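E1 (Kluyveromyces marxianus, PDB 3VX6) activates the ubiquitin-like proteins ATG8 and ATG12 for conjugation in autophagy as the E1-like enzyme Atg7, whose N-terminal domain, crystallised alone, takes part in E2 binding. Local coordinates at residues Phe170-Gly183 / Asn192-Phe204. Residues are numbered along the deposited sequence; the frame is centred on the assembly and turned at random.
Sequences FIKQNVIIACVISG and NLKVCEKVVFKDF
Lys202 and Phe170 tie segment 192-204 to segment 170-183 by two kinds of contact. The polar one is at the ammonium: Lys202 NZ donates to Phe170 O (2.7 Å), standing above that carbonyl's plane, and to Val175 O (2.7 Å), almost in line with its C=O. Gln173 N reaches Phe170 O from the opposite face. The second is over the ring. Lys202 CE lies 3.7 Å from the Phe170 centroid and NZ, at 4.2 Å, adds a cation-pi contact, while Val200 CG2 covers the other face at 3.3 Å; with CG anti to its backbone N (chi1 -174°), the Phe170 ring slots between them. Were Lys202 an alanine, the carbonyls of Phe170 and Val175 would probably lose this donor, and the ring its alkyl and ammonium cover.

Backbone bonds pair strands 177-181 and 198-202 antiparallel inside a mixed sheet, their axes 150° apart; strand 231-236 flanks 198-202 on its far side. Ala178 and Val200 exchange N-H...O bonds, and Val180 N donates to Lys198 O. Just past strand 177-181, Ser182 N meets the syn side of Glu197 OE2 (2.9 Å) nearly straight, at 174°.

Apolar contacts flank the paired strands. Ile177 CG1 packs 3.3 Å from Phe201 CD2, and Ile176 CD1 sits at that ring's edge; helix 215-225 covers Ile177 and Phe201 through Ile218. The chemistry implies a lysine serving as an internal tie, its charge probably shared between the carbonyls of Phe170 and Val175 and an aromatic face.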
ATOM      1  N   PHE A 170      15.931  11.992   1.921  1.00 54.98           N
ATOM      2  CA  PHE A 170      14.926  10.929   1.932  1.00 55.91           C
ATOM      3  C   PHE A 170      14.741  10.378   0.520  1.00 56.42           C
ATOM      4  O   PHE A 170      14.622   9.167   0.323  1.00 57.36           O
ATOM      5  CB  PHE A 170      13.580  11.461   2.452  1.00 54.03           C
ATOM      6  CG  PHE A 170      12.531  10.395   2.637  1.00 52.94           C
ATOM      7  CD1 PHE A 170      11.181  10.700   2.496  1.00 53.33           C
ATOM      8  CD2 PHE A 170      12.890   9.090   2.943  1.00 52.81           C
ATOM      9  CE1 PHE A 170      10.206   9.724   2.654  1.00 51.25           C
ATOM     10  CE2 PHE A 170      11.923   8.109   3.102  1.00 52.72           C
ATOM     11  CZ  PHE A 170      10.578   8.428   2.957  1.00 52.55           C
ATOM     12  N   ILE A 171      14.715  11.277  -0.457  1.00 56.93           N
ATOM     13  CA  ILE A 171      14.547  10.892  -1.851  1.00 56.79           C
ATOM     14  C   ILE A 171      15.767  10.122  -2.345  1.00 57.24           C
ATOM     15  O   ILE A 171      15.660   9.264  -3.226  1.00 57.40           O
ATOM     16  CB  ILE A 171      14.327  12.132  -2.723  1.00 56.08           C
ATOM     17  CG1 ILE A 171      13.093  12.886  -2.217  1.00 55.19           C
ATOM     18  CG2 ILE A 171      14.182  11.731  -4.179  1.00 56.32           C
ATOM     19  CD1 ILE A 171      12.652  14.013  -3.111  1.00 55.66           C
ATOM     20  N   LYS A 172      16.923  10.423  -1.762  1.00 57.28           N
ATOM     21  CA  LYS A 172      18.163   9.751  -2.131  1.00 57.90           C
ATOM     22  C   LYS A 172      18.069   8.299  -1.685  1.00 58.54           C
ATOM     23  O   LYS A 172      18.821   7.442  -2.163  1.00 58.85           O
ATOM     24  CB  LYS A 172      19.359  10.432  -1.459  1.00 57.03           C
ATOM     25  N   GLN A 173      17.136   8.036  -0.768  1.00 57.66           N
ATOM     26  CA  GLN A 173      16.930   6.700  -0.228  1.00 55.70           C
ATOM     27  C   GLN A 173      15.917   5.873  -0.994  1.00 54.73           C
ATOM     28  O   GLN A 173      14.990   6.393  -1.605  1.00 53.63           O
ATOM     29  CB  GLN A 173      16.512   6.784   1.234  1.00 56.16           C
ATOM     30  CG  GLN A 173      17.666   6.678   2.193  1.00 58.34           C
ATOM     31  CD  GLN A 173      17.272   7.072   3.600  1.00 61.74           C
ATOM     32  OE1 GLN A 173      16.235   6.634   4.115  1.00 63.08           O
ATOM     33  NE2 GLN A 173      18.102   7.896   4.240  1.00 61.21           N
ATOM     34  N   ASN A 174      16.112   4.566  -0.938  1.00 54.59           N
ATOM     35  CA  ASN A 174      15.259   3.620  -1.622  1.00 54.14           C
ATOM     36  C   ASN A 174      13.987   3.310  -0.812  1.00 52.37           C
ATOM     37  O   ASN A 174      13.161   2.503  -1.237  1.00 52.82           O
ATOM     38  CB  ASN A 174      16.054   2.332  -1.874  1.00 56.17           C
ATOM     39  CG  ASN A 174      15.571   1.572  -3.093  1.00 59.70           C
ATOM     40  OD1 ASN A 174      15.853   0.384  -3.249  1.00 62.91           O
ATOM     41  ND2 ASN A 174      14.847   2.257  -3.974  1.00 62.81           N
ATOM     42  N   VAL A 175      13.819   3.948   0.343  1.00 50.20           N
ATOM     43  CA  VAL A 175      12.640   3.688   1.171  1.00 47.11           C
ATOM     44  C   VAL A 175      11.520   4.652   0.875  1.00 45.58           C
ATOM     45  O   VAL A 175      11.764   5.777   0.444  1.00 46.33           O
ATOM     46  CB  VAL A 175      12.955   3.769   2.673  1.00 45.34           C
ATOM     47  CG1 VAL A 175      13.991   2.721   3.033  1.00 44.41           C
ATOM     48  CG2 VAL A 175      13.444   5.154   3.025  1.00 45.20           C
ATOM     49  N   ILE A 176      10.288   4.203   1.105  1.00 43.89           N
ATOM     50  CA  ILE A 176       9.120   5.035   0.860  1.00 42.32           C
ATOM     51  C   ILE A 176       8.608   5.621   2.180  1.00 40.57           C
ATOM     52  O   ILE A 176       7.830   6.575   2.199  1.00 40.62           O
ATOM     53  CB  ILE A 176       8.027   4.234   0.043  1.00 41.60           C
ATOM     54  CG1 ILE A 176       6.619   4.656   0.435  1.00 40.88           C
ATOM     55  CG2 ILE A 176       8.197   2.748   0.245  1.00 43.69           C
ATOM     56  CD1 ILE A 176       6.068   3.849   1.551  1.00 40.59           C
ATOM     57  N   ILE A 177       9.083   5.057   3.282  1.00 39.53           N
ATOM     58  CA  ILE A 177       8.733   5.529   4.616  1.00 38.34           C
ATOM     59  C   ILE A 177       9.998   5.543   5.485  1.00 38.84           C
ATOM     60  O   ILE A 177      10.782   4.590   5.493  1.00 39.41           O
ATOM     61  CB  ILE A 177       7.699   4.626   5.319  1.00 37.33           C
ATOM     62  CG1 ILE A 177       6.345   4.698   4.620  1.00 35.95           C
ATOM     63  CG2 ILE A 177       7.519   5.092   6.766  1.00 38.94           C
ATOM     64  CD1 ILE A 177       5.287   3.827   5.282  1.00 33.95           C
ATOM     65  N   ALA A 178      10.207   6.637   6.196  1.00 38.35           N
ATOM     66  CA  ALA A 178      11.360   6.762   7.073  1.00 39.92           C
ATOM     67  C   ALA A 178      10.938   7.656   8.229  1.00 41.33           C
ATOM     68  O   ALA A 178       9.771   8.041   8.335  1.00 42.38           O
ATOM     69  CB  ALA A 178      12.542   7.380   6.319  1.00 37.36           C
ATOM     70  N   CYS A 179      11.869   7.968   9.112  1.00 41.79           N
ATOM     71  CA  CYS A 179      11.544   8.845  10.211  1.00 43.69           C
ATOM     72  C   CYS A 179      12.702   9.800  10.374  1.00 44.55           C
ATOM     73  O   CYS A 179      13.723   9.671   9.699  1.00 44.33           O
ATOM     74  CB  CYS A 179      11.290   8.059  11.503  1.00 45.14           C
ATOM     75  SG  CYS A 179      12.733   7.316  12.288  1.00 50.01           S
ATOM     76  N   VAL A 180      12.534  10.783  11.245  1.00 45.87           N
ATOM     77  CA  VAL A 180      13.586  11.752  11.468  1.00 45.16           C
ATOM     78  C   VAL A 180      13.939  11.737  12.946  1.00 45.44           C
ATOM     79  O   VAL A 180      13.059  11.750  13.804  1.00 46.61           O
ATOM     80  CB  VAL A 180      13.136  13.150  11.039  1.00 44.06           C
ATOM     81  CG1 VAL A 180      14.336  14.068  10.964  1.00 45.12           C
ATOM     82  CG2 VAL A 180      12.438  13.081   9.691  1.00 44.03           C
ATOM     83  N   ILE A 181      15.234  11.660  13.234  1.00 44.98           N
ATOM     84  CA  ILE A 181      15.724  11.638  14.607  1.00 43.42           C
ATOM     85  C   ILE A 181      16.871  12.627  14.708  1.00 43.64           C
ATOM     86  O   ILE A 181      17.964  12.395  14.186  1.00 44.02           O
ATOM     87  CB  ILE A 181      16.235  10.248  15.005  1.00 42.23           C
ATOM     88  CG1 ILE A 181      15.124   9.216  14.824  1.00 40.22           C
ATOM     89  CG2 ILE A 181      16.721  10.275  16.449  1.00 41.85           C
ATOM     90  CD1 ILE A 181      15.442   7.885  15.434  1.00 38.90           C
ATOM     91  N   SER A 182      16.613  13.740  15.375  1.00 43.93           N
ATOM     92  CA  SER A 182      17.619  14.776  15.524  1.00 45.02           C
ATOM     93  C   SER A 182      17.981  15.373  14.173  1.00 45.01           C
ATOM     94  O   SER A 182      19.149  15.637  13.898  1.00 46.97           O
ATOM     95  CB  SER A 182      18.877  14.224  16.198  1.00 44.19           C
ATOM     96  OG  SER A 182      18.606  13.824  17.530  1.00 45.60           O
ATOM     97  N   GLY A 183      16.973  15.567  13.330  1.00 44.43           N
ATOM     98  CA  GLY A 183      17.200  16.182  12.035  1.00 42.61           C
ATOM     99  C   GLY A 183      17.731  15.284  10.952  1.00 42.69           C
ATOM    100  O   GLY A 183      17.776  15.690   9.796  1.00 42.85           O
ATOM    101  N   ASN A 192      13.381   3.813  16.937  1.00 45.63           N
ATOM    102  CA  ASN A 192      13.535   5.098  16.277  1.00 43.73           C
ATOM    103  C   ASN A 192      12.200   5.796  16.301  1.00 43.28           C
ATOM    104  O   ASN A 192      12.126   7.005  16.518  1.00 43.46           O
ATOM    105  CB  ASN A 192      13.968   4.925  14.831  1.00 40.97           C
ATOM    106  CG  ASN A 192      15.449   4.763  14.702  1.00 40.00           C
ATOM    107  OD1 ASN A 192      16.170   4.812  15.699  1.00 38.45           O
ATOM    108  ND2 ASN A 192      15.922   4.574  13.475  1.00 39.61           N
ATOM    109  N   LEU A 193      11.141   5.025  16.085  1.00 42.90           N
ATOM    110  CA  LEU A 193       9.798   5.592  16.080  1.00 43.01           C
ATOM    111  C   LEU A 193       9.403   6.078  17.458  1.00 42.09           C
ATOM    112  O   LEU A 193       8.636   7.025  17.575  1.00 42.47           O
ATOM    113  CB  LEU A 193       8.782   4.574  15.554  1.00 42.70           C
ATOM    114  CG  LEU A 193       8.930   4.359  14.045  1.00 42.55           C
ATOM    115  CD1 LEU A 193       8.207   3.094  13.619  1.00 44.39           C
ATOM    116  CD2 LEU A 193       8.407   5.579  13.310  1.00 43.02           C
ATOM    117  N   LYS A 194       9.940   5.450  18.497  1.00 41.16           N
ATOM    118  CA  LYS A 194       9.637   5.864  19.860  1.00 41.80           C
ATOM    119  C   LYS A 194      10.266   7.207  20.204  1.00 42.77           C
ATOM    120  O   LYS A 194       9.776   7.903  21.097  1.00 43.83           O
ATOM    121  CB  LYS A 194      10.119   4.818  20.859  1.00 40.68           C
ATOM    122  CG  LYS A 194       9.288   3.555  20.839  1.00 42.43           C
ATOM    123  CD  LYS A 194       9.811   2.520  21.805  1.00 43.01           C
ATOM    124  CE  LYS A 194       8.909   1.292  21.805  1.00 45.87           C
ATOM    125  NZ  LYS A 194       9.465   0.184  22.642  1.00 49.01           N
ATOM    126  N   VAL A 195      11.333   7.577  19.488  1.00 42.28           N
ATOM    127  CA  VAL A 195      12.036   8.834  19.743  1.00 40.93           C
ATOM    128  C   VAL A 195      12.102   9.798  18.560  1.00 41.68           C
ATOM    129  O   VAL A 195      12.539  10.937  18.712  1.00 42.85           O
ATOM    130  CB  VAL A 195      13.497   8.578  20.216  1.00 40.93           C
ATOM    131  CG1 VAL A 195      13.516   7.507  21.297  1.00 39.95           C
ATOM    132  CG2 VAL A 195      14.371   8.162  19.039  1.00 39.89           C
ATOM    133  N   CYS A 196      11.681   9.360  17.381  1.00 41.92           N
ATOM    134  CA  CYS A 196      11.741  10.235  16.213  1.00 42.85           C
ATOM    135  C   CYS A 196      10.776  11.411  16.343  1.00 43.15           C
ATOM    136  O   CYS A 196       9.761  11.317  17.036  1.00 42.81           O
ATOM    137  CB  CYS A 196      11.412   9.459  14.944  1.00 43.87           C
ATOM    138  SG  CYS A 196       9.680   8.993  14.823  1.00 45.15           S
ATOM    139  N   GLU A 197      11.102  12.512  15.669  1.00 43.12           N
ATOM    140  CA  GLU A 197      10.276  13.712  15.698  1.00 43.49           C
ATOM    141  C   GLU A 197       9.125  13.507  14.752  1.00 43.87           C
ATOM    142  O   GLU A 197       8.046  14.081  14.931  1.00 44.62           O
ATOM    143  CB  GLU A 197      11.048  14.948  15.219  1.00 44.09           C
ATOM    144  CG  GLU A 197      12.206  15.361  16.078  1.00 45.00           C
ATOM    145  CD  GLU A 197      13.482  14.650  15.711  1.00 45.73           C
ATOM    146  OE1 GLU A 197      13.954  14.841  14.563  1.00 44.59           O
ATOM    147  OE2 GLU A 197      14.006  13.905  16.576  1.00 47.15           O
ATOM    148  N   LYS A 198       9.375  12.695  13.729  1.00 43.72           N
ATOM    149  CA  LYS A 198       8.370  12.428  12.730  1.00 41.95           C
ATOM    150  C   LYS A 198       8.714  11.304  11.790  1.00 41.41           C
ATOM    151  O   LYS A 198       9.808  10.751  11.824  1.00 42.25           O
ATOM    152  CB  LYS A 198       8.100  13.695  11.925  1.00 43.88           C
ATOM    153  CG  LYS A 198       9.324  14.386  11.395  1.00 43.19           C
ATOM    154  CD  LYS A 198       8.976  15.825  11.068  1.00 43.80           C
ATOM    155  CE  LYS A 198      10.149  16.570  10.451  1.00 44.59           C
ATOM    156  NZ  LYS A 198       9.852  18.027  10.346  1.00 41.52           N
ATOM    157  N   VAL A 199       7.736  10.978  10.955  1.00 40.03           N
ATOM    158  CA  VAL A 199       7.826   9.935   9.956  1.00 37.70           C
ATOM    159  C   VAL A 199       7.690  10.564   8.582  1.00 36.52           C
ATOM    160  O   VAL A 199       6.803  11.377   8.358  1.00 36.11           O
ATOM    161  CB  VAL A 199       6.693   8.919  10.145  1.00 38.78           C
ATOM    162  CG1 VAL A 199       6.591   7.991   8.923  1.00 38.84           C
ATOM    163  CG2 VAL A 199       6.941   8.130  11.417  1.00 39.91           C
ATOM    164  N   VAL A 200       8.576  10.195   7.665  1.00 36.47           N
ATOM    165  CA  VAL A 200       8.528  10.725   6.308  1.00 36.19           C
ATOM    166  C   VAL A 200       8.014   9.616   5.396  1.00 37.17           C
ATOM    167  O   VAL A 200       8.501   8.485   5.425  1.00 37.56           O
ATOM    168  CB  VAL A 200       9.916  11.246   5.855  1.00 34.90           C
ATOM    169  CG1 VAL A 200      10.331  12.387   6.747  1.00 34.77           C
ATOM    170  CG2 VAL A 200      10.952  10.154   5.938  1.00 33.01           C
ATOM    171  N   PHE A 201       7.012   9.951   4.595  1.00 37.32           N
ATOM    172  CA  PHE A 201       6.368   8.989   3.720  1.00 37.20           C
ATOM    173  C   PHE A 201       6.267   9.474   2.274  1.00 37.94           C
ATOM    174  O   PHE A 201       5.800  10.582   2.010  1.00 36.82           O
ATOM    175  CB  PHE A 201       4.972   8.705   4.297  1.00 36.77           C
ATOM    176  CG  PHE A 201       4.069   7.895   3.409  1.00 37.43           C
ATOM    177  CD1 PHE A 201       2.726   8.248   3.273  1.00 38.02           C
ATOM    178  CD2 PHE A 201       4.527   6.767   2.747  1.00 36.78           C
ATOM    179  CE1 PHE A 201       1.868   7.497   2.500  1.00 34.19           C
ATOM    180  CE2 PHE A 201       3.669   6.007   1.967  1.00 34.90           C
ATOM    181  CZ  PHE A 201       2.344   6.369   1.843  1.00 36.34           C
ATOM    182  N   LYS A 202       6.743   8.653   1.341  1.00 38.25           N
ATOM    183  CA  LYS A 202       6.633   8.989  -0.069  1.00 38.41           C
ATOM    184  C   LYS A 202       5.209   8.554  -0.377  1.00 38.51           C
ATOM    185  O   LYS A 202       4.931   7.402  -0.709  1.00 37.23           O
ATOM    186  CB  LYS A 202       7.662   8.218  -0.891  1.00 38.07           C
ATOM    187  CG  LYS A 202       9.029   8.893  -0.854  1.00 40.82           C
ATOM    188  CD  LYS A 202      10.205   7.917  -0.884  1.00 39.18           C
ATOM    189  CE  LYS A 202      11.514   8.689  -0.871  1.00 37.64           C
ATOM    190  NZ  LYS A 202      12.711   7.819  -0.971  1.00 37.13           N
ATOM    191  N   ASP A 203       4.306   9.508  -0.206  1.00 38.94           N
ATOM    192  CA  ASP A 203       2.880   9.319  -0.396  1.00 38.63           C
ATOM    193  C   ASP A 203       2.453   8.660  -1.710  1.00 39.06           C
ATOM    194  O   ASP A 203       3.029   8.910  -2.773  1.00 40.39           O
ATOM    195  CB  ASP A 203       2.205  10.672  -0.243  1.00 37.92           C
ATOM    196  CG  ASP A 203       0.770  10.561   0.192  1.00 39.61           C
ATOM    197  OD1 ASP A 203       0.143  11.624   0.357  1.00 41.15           O
ATOM    198  OD2 ASP A 203       0.267   9.430   0.369  1.00 40.31           O
ATOM    199  N   PHE A 204       1.435   7.810  -1.622  1.00 38.88           N
ATOM    200  CA  PHE A 204       0.899   7.128  -2.791  1.00 38.27           C
ATOM    201  C   PHE A 204      -0.227   7.945  -3.354  1.00 38.78           C
ATOM    202  O   PHE A 204      -0.995   7.487  -4.187  1.00 38.69           O
ATOM    203  CB  PHE A 204       0.382   5.746  -2.425  1.00 37.77           C
ATOM    204  CG  PHE A 204       1.460   4.780  -2.087  1.00 37.41           C
ATOM    205  CD1 PHE A 204       2.793   5.125  -2.261  1.00 38.45           C
ATOM    206  CD2 PHE A 204       1.149   3.526  -1.603  1.00 37.51           C
ATOM    207  CE1 PHE A 204       3.800   4.232  -1.956  1.00 40.01           C
ATOM    208  CE2 PHE A 204       2.142   2.622  -1.296  1.00 38.91           C
ATOM    209  CZ  PHE A 204       3.476   2.975  -1.471  1.00 40.68           C
TER